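Local coordinates for GTP-binding protein (Sulfolobus solfataricus P2, PDB 2QTF) that binds and hydrolyses GTP and associates with the 50S ribosomal subunit, with a possible role in protein synthesis or ribosome biogenesis, at residues A[90-94]-A[247-251]; A[184-188]-A[235-239]. All coordinates share one frame; numbering follows the deposited sequence.

Contact 1 (A[90-94]-A[247-251]). With CD (cadmium ion), chain B.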
loop_
_atom_site.group_PDB
_atom_site.type_symbol
_atom_site.label_atom_id
_atom_site.label_comp_id
_atom_site.label_asym_id
_atom_site.label_seq_id
_atom_site.Cartn_x
_atom_site.Cartn_y
_atom_site.Cartn_z
ATOM N N LEU A 90 -0.373 8.602 -0.882
ATOM C CA LEU A 90 -0.880 7.459 -0.049
ATOM C C LEU A 90 -2.397 7.417 -0.181
ATOM O O LEU A 90 -2.961 6.308 -0.154
ATOM C CB LEU A 90 -0.539 7.654 1.469
ATOM C CG LEU A 90 0.963 7.623 1.732
ATOM C CD1 LEU A 90 1.431 8.051 3.181
ATOM C CD2 LEU A 90 1.567 6.323 1.361
ATOM N N LEU A 91 -3.078 8.585 -0.281
ATOM C CA LEU A 91 -4.537 8.542 -0.474
ATOM C C LEU A 91 -4.894 7.845 -1.828
ATOM O O LEU A 91 -5.893 7.105 -1.929
ATOM C CB LEU A 91 -5.215 9.967 -0.392
ATOM C CG LEU A 91 -5.221 10.491 1.084
ATOM C CD1 LEU A 91 -5.514 11.985 1.005
ATOM C CD2 LEU A 91 -6.294 9.625 1.844
ATOM N N GLU A 92 -4.081 8.102 -2.870
ATOM C CA GLU A 92 -4.242 7.312 -4.156
ATOM C C GLU A 92 -4.119 5.779 -3.978
ATOM O O GLU A 92 -4.972 5.040 -4.483
ATOM C CB GLU A 92 -3.236 7.856 -5.241
ATOM C CG GLU A 92 -3.462 7.139 -6.603
ATOM C CD GLU A 92 -4.668 7.815 -7.330
ATOM O OE1 GLU A 92 -5.079 8.925 -6.814
ATOM O OE2 GLU A 92 -5.147 7.323 -8.416
ATOM N N ILE A 93 -3.095 5.315 -3.222
ATOM C CA ILE A 93 -2.914 3.876 -2.886
ATOM C C ILE A 93 -4.188 3.363 -2.214
ATOM O O ILE A 93 -4.751 2.333 -2.582
ATOM C CB ILE A 93 -1.686 3.688 -1.941
ATOM C CG1 ILE A 93 -0.423 4.094 -2.701
ATOM C CG2 ILE A 93 -1.669 2.241 -1.358
ATOM C CD1 ILE A 93 0.807 4.151 -1.813
ATOM N N PHE A 94 -4.690 4.146 -1.298
ATOM C CA PHE A 94 -5.905 3.700 -0.533
ATOM C C PHE A 94 -7.098 3.590 -1.476
ATOM O O PHE A 94 -7.824 2.585 -1.442
ATOM C CB PHE A 94 -6.218 4.610 0.668
ATOM C CG PHE A 94 -5.056 4.811 1.682
ATOM C CD1 PHE A 94 -3.998 3.940 1.771
ATOM C CD2 PHE A 94 -5.195 5.837 2.646
ATOM C CE1 PHE A 94 -2.945 4.176 2.668
ATOM C CE2 PHE A 94 -4.142 6.086 3.628
ATOM C CZ PHE A 94 -3.031 5.259 3.627
ATOM N N ALA A 247 -8.453 7.119 7.083
ATOM C CA ALA A 247 -8.632 6.498 5.788
ATOM C C ALA A 247 -7.815 5.206 5.687
ATOM O O ALA A 247 -8.280 4.238 5.046
ATOM C CB ALA A 247 -8.242 7.468 4.685
ATOM N N PHE A 248 -6.589 5.200 6.240
ATOM C CA PHE A 248 -5.718 3.995 6.148
ATOM C C PHE A 248 -6.364 2.835 6.865
ATOM O O PHE A 248 -6.592 1.740 6.302
ATOM C CB PHE A 248 -4.292 4.266 6.776
ATOM C CG PHE A 248 -3.506 3.032 6.930
ATOM C CD1 PHE A 248 -3.105 2.269 5.809
ATOM C CD2 PHE A 248 -3.191 2.559 8.250
ATOM C CE1 PHE A 248 -2.410 1.021 5.963
ATOM C CE2 PHE A 248 -2.497 1.343 8.418
ATOM C CZ PHE A 248 -2.065 0.599 7.259
ATOM N N PHE A 249 -6.662 3.048 8.155
ATOM C CA PHE A 249 -7.258 1.950 8.927
ATOM C C PHE A 249 -8.566 1.420 8.394
ATOM O O PHE A 249 -8.842 0.206 8.380
ATOM C CB PHE A 249 -7.342 2.310 10.428
ATOM C CG PHE A 249 -6.069 2.123 11.091
ATOM C CD1 PHE A 249 -5.544 0.837 11.223
ATOM C CD2 PHE A 249 -5.296 3.228 11.504
ATOM C CE1 PHE A 249 -4.286 0.609 11.789
ATOM C CE2 PHE A 249 -4.034 3.023 12.082
ATOM C CZ PHE A 249 -3.520 1.699 12.242
ATOM N N VAL A 250 -9.403 2.283 7.954
ATOM C CA VAL A 250 -10.674 1.807 7.414
ATOM C C VAL A 250 -10.487 0.994 6.134
ATOM O O VAL A 250 -11.129 -0.030 5.882
ATOM C CB VAL A 250 -11.635 3.013 7.158
ATOM C CG1 VAL A 250 -12.935 2.528 6.635
ATOM C CG2 VAL A 250 -11.977 3.751 8.488
ATOM N N THR A 251 -9.626 1.466 5.252
ATOM C CA THR A 251 -9.267 0.674 4.057
ATOM C C THR A 251 -8.630 -0.693 4.459
ATOM O O THR A 251 -8.941 -1.715 3.854
ATOM C CB THR A 251 -8.224 1.485 3.167
ATOM O OG1 THR A 251 -8.840 2.702 2.805
ATOM C CG2 THR A 251 -7.813 0.704 1.832
HETATM CD CD CD B . -6.479 9.066 -8.800
HETATM O O HOH W 1 -6.216 11.375 -7.940
HETATM O O HOH W 2 -4.366 9.822 -10.129
#
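The carbonyl oxygen of Ala247 is gripped twice by Thr251, one helical turn further on. Backbone N of Thr251 donates to Ala247 O at 3.1 Å and its OG1 donates to the same oxygen at 2.8 Å, the two arriving from opposite faces of the carbonyl plane. With OG1 beside the backbone N (chi1 -59°), the hydroxyl folds back onto its own helix and its need for a partner is met there, while CG2 is set against Phe94 O. This lets a buried threonine border an apolar contact. Phe94 wedges into that surface among Ala247, Phe248 and Thr251. Phe248 CA sits over one ring face, 4.0 Å from the centroid of Phe94, and Leu90 O of its own helix lies above the opposite face. Phe94 CZ comes 3.5 Å from Phe248 CB, and the two rings meet obliquely, their planes 43° apart. The methyl of Ala247 touches both Phe94 CD2 and Leu91 CD2, the latter at 4.1 Å. On the side of the helix turned away from all this, Glu92 chelates a cadmium ion through OE1 at 2.4 Å and OE2 at 2.2 Å. Ile107 of helix 101-121 packs on both Phe94 and Thr251. The whole is a near-parallel helix pair, the short axes 19° apart, joining the N-terminal region of HflX to helix 245-253 of its G domain, which follows the DxxG motif and probably belongs to switch II.

Contact 2 (A[184-188]-A[235-239]). With ACT (acetate ion), chain H.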
loop_
_atom_site.group_PDB
_atom_site.type_symbol
_atom_site.label_atom_id
_atom_site.label_comp_id
_atom_site.label_asym_id
_atom_site.label_seq_id
_atom_site.Cartn_x
_atom_site.Cartn_y
_atom_site.Cartn_z
ATOM N N ILE A 184 -3.948 -10.883 0.693
ATOM C CA ILE A 184 -2.511 -10.785 0.888
ATOM C C ILE A 184 -2.253 -9.494 1.643
ATOM O O ILE A 184 -2.583 -8.361 1.119
ATOM C CB ILE A 184 -1.824 -10.700 -0.506
ATOM C CG1 ILE A 184 -2.043 -12.092 -1.219
ATOM C CG2 ILE A 184 -0.209 -10.487 -0.390
ATOM C CD1 ILE A 184 -1.725 -12.114 -2.722
ATOM N N VAL A 185 -1.595 -9.629 2.804
ATOM C CA VAL A 185 -1.231 -8.493 3.651
ATOM C C VAL A 185 0.252 -8.513 3.980
ATOM O O VAL A 185 0.973 -9.505 3.714
ATOM C CB VAL A 185 -2.033 -8.500 4.977
ATOM C CG1 VAL A 185 -3.514 -8.355 4.621
ATOM C CG2 VAL A 185 -1.774 -9.872 5.744
ATOM N N GLY A 186 0.722 -7.391 4.515
ATOM C CA GLY A 186 2.134 -7.276 4.857
ATOM C C GLY A 186 2.646 -5.859 4.653
ATOM O O GLY A 186 2.030 -5.072 3.910
ATOM N N TYR A 187 3.858 -5.576 5.151
ATOM C CA TYR A 187 4.405 -4.253 4.932
ATOM C C TYR A 187 4.749 -3.942 3.494
ATOM O O TYR A 187 5.091 -4.817 2.713
ATOM C CB TYR A 187 5.710 -4.113 5.725
ATOM C CG TYR A 187 5.345 -3.584 7.085
ATOM C CD1 TYR A 187 5.092 -4.477 8.157
ATOM C CD2 TYR A 187 5.176 -2.188 7.267
ATOM C CE1 TYR A 187 4.720 -3.985 9.463
ATOM C CE2 TYR A 187 4.722 -1.689 8.536
ATOM C CZ TYR A 187 4.587 -2.575 9.594
ATOM O OH TYR A 187 4.224 -2.055 10.769
ATOM N N THR A 188 4.766 -2.652 3.183
ATOM C CA THR A 188 5.312 -2.170 1.971
ATOM C C THR A 188 6.693 -2.788 1.709
ATOM O O THR A 188 7.534 -2.929 2.602
ATOM C CB THR A 188 5.482 -0.605 2.113
ATOM O OG1 THR A 188 4.198 -0.104 2.403
ATOM C CG2 THR A 188 5.998 0.017 0.864
ATOM N N GLY A 235 -1.206 -2.540 1.892
ATOM C CA GLY A 235 -0.127 -2.926 2.799
ATOM C C GLY A 235 -0.193 -2.205 4.134
ATOM O O GLY A 235 -0.953 -1.214 4.252
ATOM N N PHE A 236 0.562 -2.697 5.139
ATOM C CA PHE A 236 0.873 -1.951 6.363
ATOM C C PHE A 236 1.903 -0.894 5.891
ATOM O O PHE A 236 2.876 -1.207 5.200
ATOM C CB PHE A 236 1.557 -2.876 7.376
ATOM C CG PHE A 236 0.768 -4.111 7.693
ATOM C CD1 PHE A 236 -0.589 -4.054 7.871
ATOM C CD2 PHE A 236 1.425 -5.334 7.832
ATOM C CE1 PHE A 236 -1.376 -5.237 8.266
ATOM C CE2 PHE A 236 0.680 -6.523 8.112
ATOM C CZ PHE A 236 -0.724 -6.453 8.348
ATOM N N ILE A 237 1.627 0.371 6.212
ATOM C CA ILE A 237 2.406 1.480 5.656
ATOM C C ILE A 237 3.196 2.036 6.876
ATOM O O ILE A 237 2.646 2.139 7.966
ATOM C CB ILE A 237 1.472 2.654 5.130
ATOM C CG1 ILE A 237 0.425 2.264 3.995
ATOM C CG2 ILE A 237 2.319 3.839 4.640
ATOM C CD1 ILE A 237 1.009 1.913 2.742
ATOM N N ARG A 238 4.448 2.377 6.668
ATOM C CA ARG A 238 5.280 2.917 7.744
ATOM C C ARG A 238 5.105 4.436 7.832
ATOM O O ARG A 238 4.933 5.074 6.818
ATOM C CB ARG A 238 6.750 2.564 7.484
ATOM C CG ARG A 238 6.987 0.976 7.471
ATOM C CD ARG A 238 8.379 0.632 6.988
ATOM N NE ARG A 238 8.646 -0.815 7.164
ATOM C CZ ARG A 238 8.582 -1.673 6.135
ATOM N NH1 ARG A 238 8.169 -1.209 4.939
ATOM N NH2 ARG A 238 8.886 -2.960 6.298
ATOM N N GLY A 239 5.047 5.025 9.016
ATOM C CA GLY A 239 5.073 6.525 8.979
ATOM C C GLY A 239 3.802 7.142 8.400
ATOM O O GLY A 239 3.875 8.115 7.625
HETATM C C ACT H . 1.337 -1.090 -0.138
HETATM O O ACT H . 0.130 -1.565 -0.339
HETATM O OXT ACT H . 2.119 -1.585 0.768
HETATM C CH3 ACT H . 1.789 0.111 -0.979
HETATM O O HOH W 3 8.792 -4.975 4.423
HETATM O O HOH W 4 5.303 2.178 3.946
#
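Phe236 packs against Tyr187 in two ways at once. Its CB stands over the centre of the tyrosine ring, 3.5 Å from the centroid of Tyr187, and its ring turns an edge toward the same face, the planes 65° apart. CG of Phe236 lies beside its own backbone N (chi1 -55°), which brings the ring back over Gly186, whose N lies over its face. The guanidinium of Arg238 lies across Tyr187, with CD2 of the tyrosine over the centre of its face. From there Arg238 NH1 donates an almost straight bond to Thr188 O at 3.0 Å, in the guanidinium plane, and water 3 links NH2 to the same carbonyl. A leucine in place of Arg238 would probably leave Thr188 O without its charged donor and Glu15 without its salt-bridge mate. Behind the side chains, a single beta bridge sets the spacing: Phe236 N donates to Gly186 O and Thr188 N to Phe236 O, each N to O distance being 3.1 Å. Gly235 N donates to an acetate oxygen, ACT O, at 2.8 Å, an ion probably from the crystallisation liquor that Lys192 also binds. Helix 271-288 covers Tyr187 farther out. Gly186 to Thr188 open the P-loop and Gly235 closes the DxxG motif, so this is the meeting of P-loop and probable switch II at the probable GTP site of a TRAFAC GTPase.

In the fold
Centred about 11 Å apart, the two contacts share one piece of chain: the loop after strand 226-232 carries 235-239 and then runs into helix 245-253, which holds 247-251. Along the sequence the order is 90-94, 184-188, 235-239, 247-251, so contact 2 closes a short circuit within the G domain and contact 1 a longer one that reaches back to the N-terminal region. They touch directly, Phe248 CE1 lying 3.2 Å from Gly235 O and Phe94 CE1 approaching Ile237. Packing thus runs without a break from the probable nucleotide site, through the probable switch II, to helix 86-97 of the N-terminal region.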